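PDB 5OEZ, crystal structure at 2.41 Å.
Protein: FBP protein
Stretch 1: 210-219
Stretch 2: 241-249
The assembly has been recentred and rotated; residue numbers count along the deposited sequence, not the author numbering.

Stretch 1, residues 210-219: KKRSIYSVNE
Stretch 2 (241-249) TTRYSARYI

The two stretches run side by side as a short parallel pairing, I214 with S245 (CA-CA 4.8 Å) and Y215 with A246 (CA-CA 5.2 Å). Their end-to-end directions differ by 44°.

K211 (phi/psi -141/152) brings NZ to 4.2 Å from T242 CG2. S213 (-84/61, chi1 m) sets its CB over one face of the Y244 ring, 3.9 Å from the centroid. Y244 has chi1 -84° and chi2 81°. S245 N donates to S213 O at 3.0 Å, nearly straight at 170°. One water donates to S213 O (2.9 Å) and also bonds S245 OG (3.1 Å).

I214 (-132/132, chi1 m, chi2 t) shares a sheet face with S245 (-102/143). I214 CA lies 3.2 Å from S245 O, which also accepts from Y215 N at 3.0 Å. S245 thus pairs through both N and O with the residues flanking I214, as a parallel bridge requires.

Y215 (-126/148, chi1 p, chi2 -82°) shares the other face with A246 (-103/135), whose CB covers the Y215 ring, 3.7 Å from Y215 CZ. Y215 OH donates to E219 OE2 at 2.7 Å. R247 N donates to Y215 O at 3.2 Å, continuing the ladder.

S216 (-134/106, chi1 t) then bonds through its side chain: S216 OG donates to R247 O at 2.6 Å. The CA-to-CB bond of Y248 (-143/96, chi1 t, chi2 73°) points toward stretch 1. V217 C packs over one face of the Y248 ring, 3.5 Å from Y248 CD1, and N218 CB lies 3.6 Å from Y248 CE2.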

# COMPACT_ATOMS: atom_id res chain seq x y z
N LYS C 210 -16.47 14.98 30.47
CA LYS C 210 -17.05 16.21 30.98
C LYS C 210 -15.98 17.19 31.46
O LYS C 210 -16.19 18.40 31.35
CB LYS C 210 -18.12 15.97 32.06
CG LYS C 210 -17.59 15.43 33.38
CD LYS C 210 -18.72 15.01 34.30
CE LYS C 210 -18.20 14.58 35.68
NZ LYS C 210 -19.29 14.34 36.67
N LYS C 211 -14.86 16.69 31.99
CA LYS C 211 -13.70 17.53 32.28
C LYS C 211 -12.38 16.84 31.95
O LYS C 211 -12.28 15.62 31.96
CB LYS C 211 -13.69 18.00 33.73
CG LYS C 211 -13.51 16.91 34.78
CD LYS C 211 -12.82 17.47 36.01
CE LYS C 211 -11.30 17.54 35.81
NZ LYS C 211 -10.64 18.73 36.44
N ARG C 212 -11.38 17.66 31.62
CA ARG C 212 -10.03 17.21 31.36
C ARG C 212 -9.12 18.43 31.29
O ARG C 212 -9.43 19.40 30.58
CB ARG C 212 -9.94 16.43 30.04
CG ARG C 212 -8.57 15.81 29.77
CD ARG C 212 -8.33 14.56 30.60
NE ARG C 212 -6.92 14.16 30.50
CZ ARG C 212 -6.38 13.43 29.51
NH1 ARG C 212 -7.11 12.97 28.51
NH2 ARG C 212 -5.08 13.16 29.53
N SER C 213 -8.01 18.39 32.00
CA SER C 213 -7.14 19.57 32.15
C SER C 213 -6.15 19.77 30.99
O SER C 213 -4.93 19.74 31.19
CB SER C 213 -6.37 19.47 33.47
OG SER C 213 -7.27 19.42 34.55
N ILE C 214 -6.68 19.98 29.79
CA ILE C 214 -5.89 20.29 28.60
C ILE C 214 -6.56 21.47 27.92
O ILE C 214 -7.77 21.46 27.71
CB ILE C 214 -5.82 19.12 27.59
CG1 ILE C 214 -5.21 17.87 28.24
CG2 ILE C 214 -4.97 19.51 26.38
CD1 ILE C 214 -5.27 16.62 27.37
N TYR C 215 -5.75 22.46 27.55
CA TYR C 215 -6.23 23.60 26.79
C TYR C 215 -5.39 23.78 25.54
O TYR C 215 -4.18 23.53 25.53
CB TYR C 215 -6.29 24.88 27.64
CG TYR C 215 -4.98 25.52 27.98
CD1 TYR C 215 -4.21 25.06 29.04
CD2 TYR C 215 -4.51 26.61 27.25
CE1 TYR C 215 -2.99 25.66 29.36
CE2 TYR C 215 -3.30 27.23 27.57
CZ TYR C 215 -2.53 26.74 28.62
OH TYR C 215 -1.31 27.32 28.94
N SER C 216 -6.06 24.26 24.49
CA SER C 216 -5.50 24.37 23.16
C SER C 216 -5.84 25.75 22.60
O SER C 216 -7.00 26.03 22.24
CB SER C 216 -6.04 23.21 22.30
OG SER C 216 -5.30 23.03 21.10
N VAL C 217 -4.83 26.61 22.55
CA VAL C 217 -4.94 27.97 22.00
C VAL C 217 -3.55 28.46 21.58
O VAL C 217 -2.55 27.93 22.05
CB VAL C 217 -5.59 28.91 23.04
CG1 VAL C 217 -4.63 29.21 24.19
CG2 VAL C 217 -6.07 30.20 22.39
N ASN C 218 -3.49 29.40 20.65
CA ASN C 218 -2.23 30.06 20.25
C ASN C 218 -1.91 31.25 21.18
O ASN C 218 -2.39 32.35 20.94
CB ASN C 218 -2.31 30.56 18.80
CG ASN C 218 -1.00 31.19 18.31
OD1 ASN C 218 -0.00 31.33 19.05
ND2 ASN C 218 -1.00 31.56 17.06
N GLU C 219 -1.06 31.03 22.19
CA GLU C 219 -0.72 32.05 23.18
C GLU C 219 0.19 33.14 22.62
O GLU C 219 0.43 34.13 23.29
CB GLU C 219 -0.10 31.43 24.44
CG GLU C 219 -1.08 30.60 25.26
CD GLU C 219 -0.66 30.38 26.71
OE1 GLU C 219 -0.36 31.38 27.41
OE2 GLU C 219 -0.69 29.22 27.19
N THR C 241 -5.20 24.73 42.46
CA THR C 241 -5.96 23.50 42.59
C THR C 241 -5.73 22.47 41.48
O THR C 241 -5.60 21.29 41.78
CB THR C 241 -7.45 23.85 42.67
OG1 THR C 241 -7.87 24.53 41.48
CG2 THR C 241 -7.72 24.76 43.86
N THR C 242 -5.67 22.91 40.23
CA THR C 242 -5.69 22.03 39.07
C THR C 242 -4.59 22.39 38.06
O THR C 242 -4.58 23.50 37.53
CB THR C 242 -7.06 22.09 38.37
OG1 THR C 242 -8.10 21.99 39.34
CG2 THR C 242 -7.26 20.98 37.32
N ARG C 243 -3.69 21.45 37.79
CA ARG C 243 -2.63 21.65 36.79
C ARG C 243 -3.15 21.34 35.40
O ARG C 243 -3.81 20.32 35.21
CB ARG C 243 -1.41 20.77 37.10
CG ARG C 243 -0.73 21.09 38.44
CD ARG C 243 0.25 22.26 38.36
NE ARG C 243 -0.38 23.52 37.96
CZ ARG C 243 -1.13 24.30 38.73
NH1 ARG C 243 -1.39 23.98 40.00
NH2 ARG C 243 -1.65 25.42 38.23
N TYR C 244 -2.83 22.21 34.43
CA TYR C 244 -3.28 22.09 33.04
C TYR C 244 -2.10 21.88 32.09
O TYR C 244 -1.04 22.44 32.31
CB TYR C 244 -4.03 23.36 32.62
CG TYR C 244 -5.49 23.37 33.00
CD1 TYR C 244 -5.91 23.69 34.30
CD2 TYR C 244 -6.46 23.06 32.07
CE1 TYR C 244 -7.26 23.68 34.64
CE2 TYR C 244 -7.81 23.07 32.39
CZ TYR C 244 -8.21 23.37 33.68
OH TYR C 244 -9.56 23.36 33.96
N SER C 245 -2.30 21.08 31.05
CA SER C 245 -1.34 20.91 29.96
C SER C 245 -1.81 21.70 28.76
O SER C 245 -2.99 21.70 28.45
CB SER C 245 -1.25 19.46 29.49
OG SER C 245 -0.71 18.64 30.49
N ALA C 246 -0.85 22.30 28.05
CA ALA C 246 -1.10 23.00 26.79
C ALA C 246 -0.67 22.14 25.59
O ALA C 246 0.39 21.49 25.62
CB ALA C 246 -0.37 24.32 26.80
N ARG C 247 -1.53 22.09 24.56
CA ARG C 247 -1.25 21.46 23.27
C ARG C 247 -1.84 22.34 22.19
O ARG C 247 -3.02 22.66 22.25
CB ARG C 247 -1.89 20.07 23.16
CG ARG C 247 -1.36 19.02 24.13
CD ARG C 247 0.06 18.67 23.77
NE ARG C 247 0.60 17.60 24.60
CZ ARG C 247 1.16 17.76 25.80
NH1 ARG C 247 1.26 18.96 26.39
NH2 ARG C 247 1.61 16.68 26.44
N TYR C 248 -1.04 22.75 21.20
CA TYR C 248 -1.54 23.48 20.03
C TYR C 248 -0.76 23.05 18.79
O TYR C 248 0.34 23.53 18.51
CB TYR C 248 -1.47 24.99 20.24
CG TYR C 248 -2.24 25.80 19.21
CD1 TYR C 248 -3.64 25.84 19.23
CD2 TYR C 248 -1.59 26.53 18.24
CE1 TYR C 248 -4.36 26.57 18.30
CE2 TYR C 248 -2.29 27.26 17.30
CZ TYR C 248 -3.68 27.28 17.34
OH TYR C 248 -4.37 28.02 16.41
N ILE C 249 -1.35 22.09 18.07
CA ILE C 249 -0.79 21.57 16.84
C ILE C 249 -0.76 22.67 15.78
O ILE C 249 0.16 22.71 14.99
CB ILE C 249 -1.59 20.34 16.32
CG1 ILE C 249 -1.49 19.16 17.29
CG2 ILE C 249 -1.10 19.88 14.95
CD1 ILE C 249 -2.58 18.11 17.11
O HOH W 1 -3.27 17.52 31.92